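Local structure of periplasmic binding protein (Pseudomonas aeruginosa, 2R79) at residues G143-I148 against L193-V198; D208-A213 against L232-P237; K137-P142 against A258-A263; R126-W131 against G251-S256. The protein binds heme in the periplasm and, as a substrate-binding protein of its family, probably hands it to an inner-membrane transporter for uptake. One frame throughout, in Å; residues are numbered along the deposited sequence.

Contacts 1 and 2 are buried and both reach the same sheet, contact 1 by pairing two of its strands, contact 2 by laying a helix on it; strands 197-202 and 232-235 are neighbours, and Val198 O lies 2.8 Å from Leu233 N, a probable backbone hydrogen bond. Contacts 3 and 4 share helix 248-259, contact 4 along its buried body and contact 3 at its partly buried end, where two waters bridge the segments. The chemistry follows the place: backbone pairing in contact 1, an arginine on a strand carbonyl in contact 2, a glutamine amide on a helix-end carbonyl in contact 3, and an amide-hydroxyl meeting between helices in contact 4. Phe259 joins three of them.

Contact 1: G143-I148 against L193-V198; sequences GVLLVI and LDPVAV
Val196 N donates to Gly143 O at 3.1 Å with an N-H...O angle of 159°, and the donor sits nearly along the C=O axis (170° at the oxygen). One step on, Leu145 N reaches Ala197 O over 3.4 Å; that bond is weak although fairly straight. The same Ala197 O also receives the CA-H of Val144, and Val198 CA approaches Leu145 O at 3.4 Å, so alpha hydrogens supplement the amide bonds. Leu145 and Val198 are paired in parallel register, and Val147 CG2 meets Val198 CG1 at 4.3 Å on their shared face of the sheet. Leu145 stands there too, its chain across that of Leu193 at about a right angle, with CD2 4.1 Å from Leu193 CD1. On the other face Val144 CG2 packs on Ala197 CB at 4.2 Å.

Further out, Leu145 and Val147 both bond through their backbones to Val199, continuing the ladder, while Arg174 and Leu176 bond to Val144 from another neighbouring strand region. Further along strand 143-150, Ile148 touches the heme. Directional N-H...O bonds thus fix the register, while Leu145, Val147 and Val198 on one face and Val144 and Ala197 on the other add non-directional packing.

Contact 2: D208-A213 against L232-P237; sequences DAARAA and LLVLDP
Leu232 O is gripped by the guanidinium of Arg211: NE donates to it at 2.8 Å, with an N-H...O angle of 135° and the nitrogen in the carbonyl plane. NH2 adds a weaker bond to the same oxygen, though the position of that atom is less certain. The setting is a beta-alpha-beta crossover, in which helix 207-217 lies on the path between the adjacent parallel strands 197-202 and 232-235. The short helix and strand axes approach to 8.7 Å at 124°, so the helix runs obliquely back over the sheet.

One turn earlier on the helix, Asp208 OD1 forms a salt bridge with Arg211 NH1 at 3.3 Å, which helps fix the rotation of the guanidinium. Asp278 makes a long, weak ion pair with Arg211 NE and a weak hydrogen bond with Leu232 N; these carboxylates would be expected to favour the charged arginine in its buried place. Lys216 of a second subunit packs on Leu232, and Asp208 of that subunit on Asp208 of this chain.

The arginine side chain leaves with CG anti to the carbonyl carbon (chi1 -63°) and stays extended to NE, sliding past Leu232 in the opposite direction. Val234 CG2 lies over one guanidinium face, 3.8 Å above its plane and offset toward the rim, and the same methyl meets Ala210 CB at 4.1 Å.

Contact 3: K137-P142 against A258-A263; sequences KSQPAP and AFYPSA
The amide of Gln139 and the ring of Tyr260 lie almost parallel, their planes 15° apart, while the two side chains cross obliquely. Gln139 leaves with CG anti to the backbone N (chi1 -179°) and runs extended, which brings NE2 to 3.4 Å from Tyr260 CD2 and to 2.8 Å from Phe259 O. The latter is a hydrogen bond with an N-H...O angle of 157°, and each partner lies close to the other's plane. At the rim of the tyrosine ring, Gln139 O sits in the ring plane near CE2.

Phe259 is the last residue of helix 248-259, and Tyr260 opens a type I beta turn to Ala263. The glutamine therefore ties the loop between helix 111-135 and strand 143-150 to a helix terminus in the C-terminal part of the chain. At the other branch of the amide, OE1 accepts from a water at 2.6 Å; that water accepts from Ser262 N at 2.8 Å. A second water joins Ser138 OG to Ser262 O.

Pro142 crosses both aromatic residues at about a right angle, with CG 4.1 Å from Phe259 CB and CD 4.0 Å from Tyr260 CZ. The phenol oxygen passes Ala141, its OH 3.4 Å from Ala141 CA, and is hydrogen-bonded to Gly172 O and Gln136 NE2. Ser262 OG bonds to Leu19 O of a fourth subunit.

Contact 4: R126-W131 against G251-S256; sequences RRQADW and GLAALS
Gln128 sets out from helix 111-135, the long helix that in this class of binding protein typically joins the two lobes, toward helix 248-259. The two segments run nearly parallel, 9° apart, with a closest approach of 10.8 Å between their axes, and Gln128 reaches across between them. Its CB points at the other helix and CG is anti to the backbone N (chi1 176°); CG then passes Leu252 CB at 4.2 Å. A bend at chi2 (63°) turns the amide toward Ser256, whose OG is 3.7 Å from CD. At the tip, Ser256 OG lies near both Gln128 OE1, at 3.0 Å, and Leu252 O, one turn back on its own helix. NE2 lies against the Leu252-Ala253 peptide, 3.2 Å from Ala253 N; both are donors, so this is close packing and not a bond. NE2 also touches Leu252 CB.

Ser256 holds OG between its backbone N and carbonyl carbon, which places the hydroxyl where it faces both Gln128 and Leu252. One turn along from Gln128, Trp131 comes in beside the serine with its six-membered ring, while its NE1 is hydrogen-bonded to Lys264 O. CZ3 of Trp131 meets Ser256 CB at 3.5 Å, and CH2 has Ser256 O at the ring edge, near its plane, at 3.4 Å.

Contact 1: G143-I148 against L193-V198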
loop_
_atom_site.group_PDB
_atom_site.type_symbol
_atom_site.label_atom_id
_atom_site.label_comp_id
_atom_site.label_asym_id
_atom_site.label_seq_id
_atom_site.Cartn_x
_atom_site.Cartn_y
_atom_site.Cartn_z
ATOM N N GLY A 143 6.129 -10.197 36.197
ATOM C CA GLY A 143 5.939 -8.876 36.778
ATOM C C GLY A 143 6.020 -7.874 35.637
ATOM O O GLY A 143 6.995 -7.871 34.885
ATOM N N VAL A 144 5.015 -7.014 35.502
ATOM C CA VAL A 144 4.985 -6.058 34.400
ATOM C C VAL A 144 4.578 -4.651 34.818
ATOM O O VAL A 144 3.986 -4.451 35.878
ATOM C CB VAL A 144 3.991 -6.555 33.305
ATOM C CG1 VAL A 144 3.893 -5.555 32.155
ATOM C CG2 VAL A 144 4.434 -7.921 32.789
ATOM N N LEU A 145 4.915 -3.674 33.982
ATOM C CA LEU A 145 4.538 -2.287 34.226
ATOM C C LEU A 145 3.796 -1.779 32.990
ATOM O O LEU A 145 4.135 -2.147 31.867
ATOM C CB LEU A 145 5.774 -1.417 34.473
ATOM C CG LEU A 145 6.519 -1.628 35.793
ATOM C CD1 LEU A 145 7.830 -0.861 35.773
ATOM C CD2 LEU A 145 5.645 -1.163 36.951
ATOM N N LEU A 146 2.777 -0.955 33.209
ATOM C CA LEU A 146 1.989 -0.355 32.127
ATOM C C LEU A 146 2.172 1.154 32.298
ATOM O O LEU A 146 1.882 1.700 33.360
ATOM C CB LEU A 146 0.509 -0.726 32.286
ATOM C CG LEU A 146 -0.639 -0.312 31.342
ATOM C CD1 LEU A 146 -0.455 1.088 30.825
ATOM C CD2 LEU A 146 -0.735 -1.280 30.205
ATOM N N VAL A 147 2.654 1.829 31.265
ATOM C CA VAL A 147 2.860 3.267 31.360
ATOM C C VAL A 147 2.127 4.038 30.276
ATOM O O VAL A 147 2.021 3.578 29.140
ATOM C CB VAL A 147 4.360 3.634 31.274
ATOM C CG1 VAL A 147 5.132 2.963 32.401
ATOM C CG2 VAL A 147 4.921 3.216 29.929
ATOM N N ILE A 148 1.607 5.205 30.640
ATOM C CA ILE A 148 0.925 6.054 29.683
ATOM C C ILE A 148 1.911 7.150 29.318
ATOM O O ILE A 148 2.428 7.845 30.192
ATOM C CB ILE A 148 -0.328 6.716 30.266
ATOM C CG1 ILE A 148 -1.290 5.654 30.807
ATOM C CG2 ILE A 148 -1.010 7.534 29.177
ATOM C CD1 ILE A 148 -1.687 4.601 29.786
ATOM N N LEU A 193 12.587 -1.741 39.468
ATOM C CA LEU A 193 11.530 -2.747 39.461
ATOM C C LEU A 193 11.851 -3.869 38.482
ATOM O O LEU A 193 11.359 -4.985 38.628
ATOM C CB LEU A 193 10.189 -2.101 39.123
ATOM C CG LEU A 193 9.563 -1.343 40.292
ATOM C CD1 LEU A 193 8.473 -0.416 39.790
ATOM C CD2 LEU A 193 9.003 -2.346 41.300
ATOM N N ASP A 194 12.681 -3.559 37.491
ATOM C CA ASP A 194 13.131 -4.524 36.491
ATOM C C ASP A 194 12.023 -5.410 35.921
ATOM O O ASP A 194 12.047 -6.627 36.085
ATOM C CB ASP A 194 14.222 -5.410 37.099
ATOM C CG ASP A 194 15.141 -6.002 36.047
ATOM O OD1 ASP A 194 15.970 -6.877 36.388
ATOM O OD2 ASP A 194 15.036 -5.582 34.873
ATOM N N PRO A 195 11.053 -4.811 35.221
ATOM C CA PRO A 195 9.933 -5.542 34.624
ATOM C C PRO A 195 10.377 -6.521 33.547
ATOM O O PRO A 195 11.328 -6.256 32.815
ATOM C CB PRO A 195 9.071 -4.440 34.008
ATOM C CG PRO A 195 9.567 -3.193 34.625
ATOM C CD PRO A 195 11.022 -3.404 34.807
ATOM N N VAL A 196 9.677 -7.643 33.450
ATOM C CA VAL A 196 9.964 -8.637 32.425
ATOM C C VAL A 196 9.484 -8.053 31.096
ATOM O O VAL A 196 10.016 -8.364 30.034
ATOM C CB VAL A 196 9.209 -9.953 32.710
ATOM C CG1 VAL A 196 9.050 -10.772 31.433
ATOM C CG2 VAL A 196 9.968 -10.755 33.745
ATOM N N ALA A 197 8.472 -7.198 31.176
ATOM C CA ALA A 197 7.903 -6.555 30.002
ATOM C C ALA A 197 7.290 -5.233 30.417
ATOM O O ALA A 197 6.839 -5.075 31.551
ATOM C CB ALA A 197 6.834 -7.446 29.371
ATOM N N VAL A 198 7.285 -4.280 29.498
ATOM C CA VAL A 198 6.710 -2.979 29.771
ATOM C C VAL A 198 5.673 -2.688 28.701
ATOM O O VAL A 198 5.952 -2.833 27.514
ATOM C CB VAL A 198 7.793 -1.875 29.743
ATOM C CG1 VAL A 198 7.161 -0.512 29.953
ATOM C CG2 VAL A 198 8.822 -2.136 30.820
#

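Contact 2: D208-A213 against L232-P237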
loop_
_atom_site.group_PDB
_atom_site.type_symbol
_atom_site.label_atom_id
_atom_site.label_comp_id
_atom_site.label_asym_id
_atom_site.label_seq_id
_atom_site.Cartn_x
_atom_site.Cartn_y
_atom_site.Cartn_z
ATOM N N ASP A 208 7.687 1.380 16.716
ATOM C CA ASP A 208 9.077 1.695 17.016
ATOM C C ASP A 208 9.320 3.154 17.383
ATOM O O ASP A 208 10.251 3.468 18.127
ATOM C CB ASP A 208 9.967 1.305 15.837
ATOM C CG ASP A 208 9.991 -0.195 15.602
ATOM O OD1 ASP A 208 10.218 -0.941 16.579
ATOM O OD2 ASP A 208 9.790 -0.625 14.445
ATOM N N ALA A 209 8.487 4.043 16.861
ATOM C CA ALA A 209 8.621 5.458 17.162
ATOM C C ALA A 209 8.338 5.635 18.650
ATOM O O ALA A 209 9.042 6.362 19.357
ATOM C CB ALA A 209 7.635 6.268 16.325
ATOM N N ALA A 210 7.310 4.943 19.125
ATOM C CA ALA A 210 6.952 5.015 20.527
ATOM C C ALA A 210 8.092 4.455 21.370
ATOM O O ALA A 210 8.433 5.021 22.402
ATOM C CB ALA A 210 5.662 4.233 20.785
ATOM N N ARG A 211 8.688 3.349 20.925
ATOM C CA ARG A 211 9.790 2.732 21.662
ATOM C C ARG A 211 10.996 3.648 21.732
ATOM O O ARG A 211 11.591 3.832 22.802
ATOM C CB ARG A 211 10.235 1.429 21.007
ATOM C CG ARG A 211 9.188 0.361 20.993
ATOM C CD ARG A 211 9.760 -0.998 20.657
ATOM N NE ARG A 211 8.681 -1.969 20.727
ATOM C CZ ARG A 211 7.724 -2.097 19.812
ATOM N NH1 ARG A 211 7.715 -1.329 18.733
ATOM N NH2 ARG A 211 6.734 -2.952 20.010
ATOM N N ALA A 212 11.358 4.208 20.579
ATOM C CA ALA A 212 12.508 5.088 20.493
ATOM C C ALA A 212 12.330 6.308 21.384
ATOM O O ALA A 212 13.245 6.683 22.110
ATOM C CB ALA A 212 12.736 5.516 19.047
ATOM N N ALA A 213 11.153 6.926 21.332
ATOM C CA ALA A 213 10.894 8.097 22.154
ATOM C C ALA A 213 10.982 7.733 23.631
ATOM O O ALA A 213 11.545 8.473 24.437
ATOM C CB ALA A 213 9.533 8.661 21.844
ATOM N N LEU A 232 9.084 -4.343 24.917
ATOM C CA LEU A 232 8.496 -3.040 25.152
ATOM C C LEU A 232 7.296 -3.122 24.214
ATOM O O LEU A 232 7.424 -2.898 23.010
ATOM C CB LEU A 232 9.436 -1.921 24.710
ATOM C CG LEU A 232 10.757 -1.780 25.466
ATOM C CD1 LEU A 232 11.507 -0.565 24.937
ATOM C CD2 LEU A 232 10.488 -1.639 26.962
ATOM N N LEU A 233 6.144 -3.487 24.765
ATOM C CA LEU A 233 4.926 -3.652 23.986
ATOM C C LEU A 233 4.124 -2.365 23.872
ATOM O O LEU A 233 3.865 -1.689 24.862
ATOM C CB LEU A 233 4.078 -4.750 24.620
ATOM C CG LEU A 233 4.883 -6.002 25.005
ATOM C CD1 LEU A 233 4.026 -6.946 25.828
ATOM C CD2 LEU A 233 5.403 -6.693 23.756
ATOM N N VAL A 234 3.726 -2.028 22.654
ATOM C CA VAL A 234 2.964 -0.809 22.432
ATOM C C VAL A 234 1.492 -1.128 22.321
ATOM O O VAL A 234 1.071 -1.901 21.462
ATOM C CB VAL A 234 3.454 -0.084 21.171
ATOM C CG1 VAL A 234 2.693 1.223 20.983
ATOM C CG2 VAL A 234 4.948 0.194 21.310
ATOM N N LEU A 235 0.712 -0.533 23.214
ATOM C CA LEU A 235 -0.721 -0.762 23.257
ATOM C C LEU A 235 -1.512 0.441 22.763
ATOM O O LEU A 235 -1.126 1.591 22.988
ATOM C CB LEU A 235 -1.157 -1.076 24.694
ATOM C CG LEU A 235 -2.596 -1.565 24.866
ATOM C CD1 LEU A 235 -2.693 -2.997 24.365
ATOM C CD2 LEU A 235 -3.006 -1.495 26.322
ATOM N N ASP A 236 -2.627 0.156 22.099
ATOM C CA ASP A 236 -3.519 1.188 21.592
ATOM C C ASP A 236 -4.061 1.942 22.806
ATOM O O ASP A 236 -4.807 1.387 23.605
ATOM C CB ASP A 236 -4.668 0.534 20.824
ATOM C CG ASP A 236 -5.642 1.541 20.252
ATOM O OD1 ASP A 236 -5.470 2.759 20.495
ATOM O OD2 ASP A 236 -6.587 1.102 19.557
ATOM N N PRO A 237 -3.694 3.218 22.955
ATOM C CA PRO A 237 -4.163 4.015 24.098
ATOM C C PRO A 237 -5.679 4.150 24.264
ATOM O O PRO A 237 -6.162 4.275 25.395
ATOM C CB PRO A 237 -3.477 5.368 23.887
ATOM C CG PRO A 237 -3.359 5.450 22.390
ATOM C CD PRO A 237 -2.916 4.045 22.016
#

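Contact 3: K137-P142 against A258-A263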
loop_
_atom_site.group_PDB
_atom_site.type_symbol
_atom_site.label_atom_id
_atom_site.label_comp_id
_atom_site.label_asym_id
_atom_site.label_seq_id
_atom_site.Cartn_x
_atom_site.Cartn_y
_atom_site.Cartn_z
ATOM N N LYS A 137 0.954 -23.295 34.182
ATOM C CA LYS A 137 1.419 -24.597 34.626
ATOM C C LYS A 137 2.875 -24.786 34.228
ATOM O O LYS A 137 3.617 -25.499 34.897
ATOM C CB LYS A 137 0.559 -25.713 34.025
ATOM C CG LYS A 137 -0.711 -25.994 34.815
ATOM C CD LYS A 137 -0.367 -26.450 36.226
ATOM C CE LYS A 137 -1.602 -26.857 37.000
ATOM N NZ LYS A 137 -1.239 -27.503 38.288
ATOM N N SER A 138 3.283 -24.138 33.140
ATOM C CA SER A 138 4.662 -24.243 32.681
ATOM C C SER A 138 5.447 -22.929 32.860
ATOM O O SER A 138 6.656 -22.888 32.617
ATOM C CB SER A 138 4.700 -24.665 31.209
ATOM O OG SER A 138 4.328 -23.594 30.359
ATOM N N GLN A 139 4.767 -21.864 33.284
ATOM C CA GLN A 139 5.418 -20.567 33.481
ATOM C C GLN A 139 4.668 -19.698 34.485
ATOM O O GLN A 139 3.450 -19.549 34.405
ATOM C CB GLN A 139 5.524 -19.808 32.155
ATOM C CG GLN A 139 6.208 -18.447 32.292
ATOM C CD GLN A 139 6.010 -17.546 31.084
ATOM O OE1 GLN A 139 6.463 -17.850 29.982
ATOM N NE2 GLN A 139 5.331 -16.427 31.293
ATOM N N PRO A 140 5.391 -19.104 35.443
ATOM C CA PRO A 140 4.766 -18.246 36.455
ATOM C C PRO A 140 4.415 -16.866 35.894
ATOM O O PRO A 140 5.028 -16.404 34.931
ATOM C CB PRO A 140 5.833 -18.180 37.542
ATOM C CG PRO A 140 7.097 -18.168 36.735
ATOM C CD PRO A 140 6.839 -19.240 35.688
ATOM N N ALA A 141 3.428 -16.214 36.501
ATOM C CA ALA A 141 2.991 -14.894 36.061
ATOM C C ALA A 141 4.141 -13.885 36.101
ATOM O O ALA A 141 4.817 -13.739 37.115
ATOM C CB ALA A 141 1.850 -14.420 36.934
ATOM N N PRO A 142 4.371 -13.167 34.995
ATOM C CA PRO A 142 5.458 -12.182 34.953
ATOM C C PRO A 142 5.123 -10.823 35.584
ATOM O O PRO A 142 3.980 -10.356 35.515
ATOM C CB PRO A 142 5.721 -12.050 33.460
ATOM C CG PRO A 142 4.318 -12.134 32.895
ATOM C CD PRO A 142 3.730 -13.304 33.672
ATOM N N ALA A 258 1.799 -12.556 24.530
ATOM C CA ALA A 258 3.133 -11.969 24.690
ATOM C C ALA A 258 3.688 -12.271 26.090
ATOM O O ALA A 258 4.898 -12.412 26.264
ATOM C CB ALA A 258 3.073 -10.466 24.477
ATOM N N PHE A 259 2.794 -12.368 27.079
ATOM C CA PHE A 259 3.182 -12.649 28.463
ATOM C C PHE A 259 3.538 -14.122 28.706
ATOM O O PHE A 259 4.329 -14.432 29.597
ATOM C CB PHE A 259 2.061 -12.220 29.419
ATOM C CG PHE A 259 1.863 -10.720 29.508
ATOM C CD1 PHE A 259 0.716 -10.194 30.091
ATOM C CD2 PHE A 259 2.829 -9.838 29.024
ATOM C CE1 PHE A 259 0.526 -8.812 30.192
ATOM C CE2 PHE A 259 2.653 -8.454 29.119
ATOM C CZ PHE A 259 1.498 -7.942 29.705
ATOM N N TYR A 260 2.943 -15.022 27.922
ATOM C CA TYR A 260 3.213 -16.460 28.030
ATOM C C TYR A 260 3.537 -16.952 26.628
ATOM O O TYR A 260 2.742 -17.659 26.016
ATOM C CB TYR A 260 1.990 -17.214 28.554
ATOM C CG TYR A 260 1.569 -16.807 29.934
ATOM C CD1 TYR A 260 0.731 -15.711 30.134
ATOM C CD2 TYR A 260 2.067 -17.473 31.056
ATOM C CE1 TYR A 260 0.406 -15.281 31.421
ATOM C CE2 TYR A 260 1.749 -17.054 32.338
ATOM C CZ TYR A 260 0.919 -15.958 32.514
ATOM O OH TYR A 260 0.592 -15.550 33.786
ATOM N N PRO A 261 4.715 -16.590 26.108
ATOM C CA PRO A 261 5.155 -16.980 24.763
ATOM C C PRO A 261 5.230 -18.477 24.478
ATOM O O PRO A 261 5.228 -18.882 23.320
ATOM C CB PRO A 261 6.510 -16.286 24.629
ATOM C CG PRO A 261 7.014 -16.256 26.031
ATOM C CD PRO A 261 5.788 -15.875 26.823
ATOM N N SER A 262 5.296 -19.287 25.529
ATOM C CA SER A 262 5.374 -20.740 25.379
ATOM C C SER A 262 4.015 -21.417 25.419
ATOM O O SER A 262 3.918 -22.602 25.731
ATOM C CB SER A 262 6.250 -21.346 26.472
ATOM O OG SER A 262 7.577 -20.883 26.349
ATOM N N ALA A 263 2.965 -20.666 25.125
ATOM C CA ALA A 263 1.625 -21.234 25.111
ATOM C C ALA A 263 1.016 -20.908 23.760
ATOM O O ALA A 263 1.289 -19.844 23.203
ATOM C CB ALA A 263 0.786 -20.632 26.221
HETATM O O HOH W 1 2.198 -23.579 27.997
HETATM O O HOH W 2 5.091 -19.185 28.288
#

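Contact 4: R126-W131 against G251-S256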
loop_
_atom_site.group_PDB
_atom_site.type_symbol
_atom_site.label_atom_id
_atom_site.label_comp_id
_atom_site.label_asym_id
_atom_site.label_seq_id
_atom_site.Cartn_x
_atom_site.Cartn_y
_atom_site.Cartn_z
ATOM N N ARG A 126 -13.985 -15.366 30.845
ATOM C CA ARG A 126 -13.868 -16.656 31.513
ATOM C C ARG A 126 -12.914 -17.545 30.730
ATOM O O ARG A 126 -12.111 -18.286 31.300
ATOM C CB ARG A 126 -15.236 -17.336 31.621
ATOM C CG ARG A 126 -15.236 -18.525 32.571
ATOM C CD ARG A 126 -16.626 -19.090 32.799
ATOM N NE ARG A 126 -17.039 -19.994 31.733
ATOM C CZ ARG A 126 -18.245 -20.540 31.652
ATOM N NH1 ARG A 126 -19.155 -20.272 32.577
ATOM N NH2 ARG A 126 -18.542 -21.353 30.650
ATOM N N ARG A 127 -13.002 -17.452 29.412
ATOM C CA ARG A 127 -12.160 -18.228 28.521
ATOM C C ARG A 127 -10.706 -17.763 28.613
ATOM O O ARG A 127 -9.774 -18.575 28.547
ATOM C CB ARG A 127 -12.670 -18.064 27.095
ATOM C CG ARG A 127 -11.918 -18.856 26.060
ATOM C CD ARG A 127 -12.316 -18.399 24.662
ATOM N NE ARG A 127 -11.516 -19.056 23.635
ATOM C CZ ARG A 127 -11.422 -18.634 22.380
ATOM N NH1 ARG A 127 -12.081 -17.548 21.994
ATOM N NH2 ARG A 127 -10.664 -19.299 21.514
ATOM N N GLN A 128 -10.519 -16.451 28.758
ATOM C CA GLN A 128 -9.182 -15.870 28.860
ATOM C C GLN A 128 -8.528 -16.342 30.164
ATOM O O GLN A 128 -7.349 -16.685 30.174
ATOM C CB GLN A 128 -9.275 -14.343 28.821
ATOM C CG GLN A 128 -7.963 -13.587 29.023
ATOM C CD GLN A 128 -6.933 -13.861 27.936
ATOM O OE1 GLN A 128 -6.005 -14.650 28.129
ATOM N NE2 GLN A 128 -7.096 -13.216 26.785
ATOM N N ALA A 129 -9.306 -16.383 31.242
ATOM C CA ALA A 129 -8.814 -16.818 32.550
ATOM C C ALA A 129 -8.435 -18.295 32.571
ATOM O O ALA A 129 -7.470 -18.683 33.223
ATOM C CB ALA A 129 -9.861 -16.541 33.627
ATOM N N ASP A 130 -9.203 -19.120 31.873
ATOM C CA ASP A 130 -8.912 -20.546 31.810
ATOM C C ASP A 130 -7.637 -20.803 31.016
ATOM O O ASP A 130 -6.849 -21.686 31.355
ATOM C CB ASP A 130 -10.081 -21.298 31.168
ATOM C CG ASP A 130 -11.232 -21.535 32.137
ATOM O OD1 ASP A 130 -11.177 -21.043 33.288
ATOM O OD2 ASP A 130 -12.199 -22.222 31.743
ATOM N N TRP A 131 -7.437 -20.031 29.950
ATOM C CA TRP A 131 -6.248 -20.170 29.113
ATOM C C TRP A 131 -5.025 -19.807 29.958
ATOM O O TRP A 131 -3.985 -20.468 29.899
ATOM C CB TRP A 131 -6.356 -19.231 27.913
ATOM C CG TRP A 131 -5.198 -19.265 26.979
ATOM C CD1 TRP A 131 -5.072 -20.033 25.861
ATOM C CD2 TRP A 131 -4.000 -18.480 27.065
ATOM N NE1 TRP A 131 -3.873 -19.773 25.241
ATOM C CE2 TRP A 131 -3.194 -18.824 25.959
ATOM C CE3 TRP A 131 -3.530 -17.519 27.969
ATOM C CZ2 TRP A 131 -1.945 -18.244 25.730
ATOM C CZ3 TRP A 131 -2.280 -16.938 27.740
ATOM C CH2 TRP A 131 -1.505 -17.305 26.630
ATOM N N GLY A 251 -7.742 -7.508 22.950
ATOM C CA GLY A 251 -6.519 -6.928 23.474
ATOM C C GLY A 251 -5.863 -7.853 24.486
ATOM O O GLY A 251 -4.647 -8.025 24.481
ATOM N N LEU A 252 -6.671 -8.459 25.351
ATOM C CA LEU A 252 -6.156 -9.384 26.353
ATOM C C LEU A 252 -5.521 -10.614 25.706
ATOM O O LEU A 252 -4.523 -11.147 26.210
ATOM C CB LEU A 252 -7.280 -9.831 27.296
ATOM C CG LEU A 252 -7.959 -8.760 28.160
ATOM C CD1 LEU A 252 -9.074 -9.396 28.950
ATOM C CD2 LEU A 252 -6.959 -8.114 29.100
ATOM N N ALA A 253 -6.085 -11.060 24.585
ATOM C CA ALA A 253 -5.562 -12.239 23.898
ATOM C C ALA A 253 -4.163 -11.987 23.375
ATOM O O ALA A 253 -3.297 -12.852 23.451
ATOM C CB ALA A 253 -6.482 -12.641 22.744
ATOM N N ALA A 254 -3.945 -10.796 22.838
ATOM C CA ALA A 254 -2.643 -10.434 22.307
ATOM C C ALA A 254 -1.634 -10.283 23.446
ATOM O O ALA A 254 -0.534 -10.831 23.377
ATOM C CB ALA A 254 -2.750 -9.139 21.511
ATOM N N LEU A 255 -2.006 -9.551 24.494
ATOM C CA LEU A 255 -1.107 -9.361 25.632
ATOM C C LEU A 255 -0.730 -10.664 26.327
ATOM O O LEU A 255 0.447 -10.911 26.595
ATOM C CB LEU A 255 -1.726 -8.414 26.666
ATOM C CG LEU A 255 -1.579 -6.920 26.399
ATOM C CD1 LEU A 255 -2.410 -6.149 27.393
ATOM C CD2 LEU A 255 -0.114 -6.519 26.496
ATOM N N SER A 256 -1.724 -11.499 26.623
ATOM C CA SER A 256 -1.452 -12.754 27.313
ATOM C C SER A 256 -0.561 -13.657 26.475
ATOM O O SER A 256 0.231 -14.425 27.021
ATOM C CB SER A 256 -2.765 -13.469 27.708
ATOM O OG SER A 256 -3.539 -13.859 26.587
#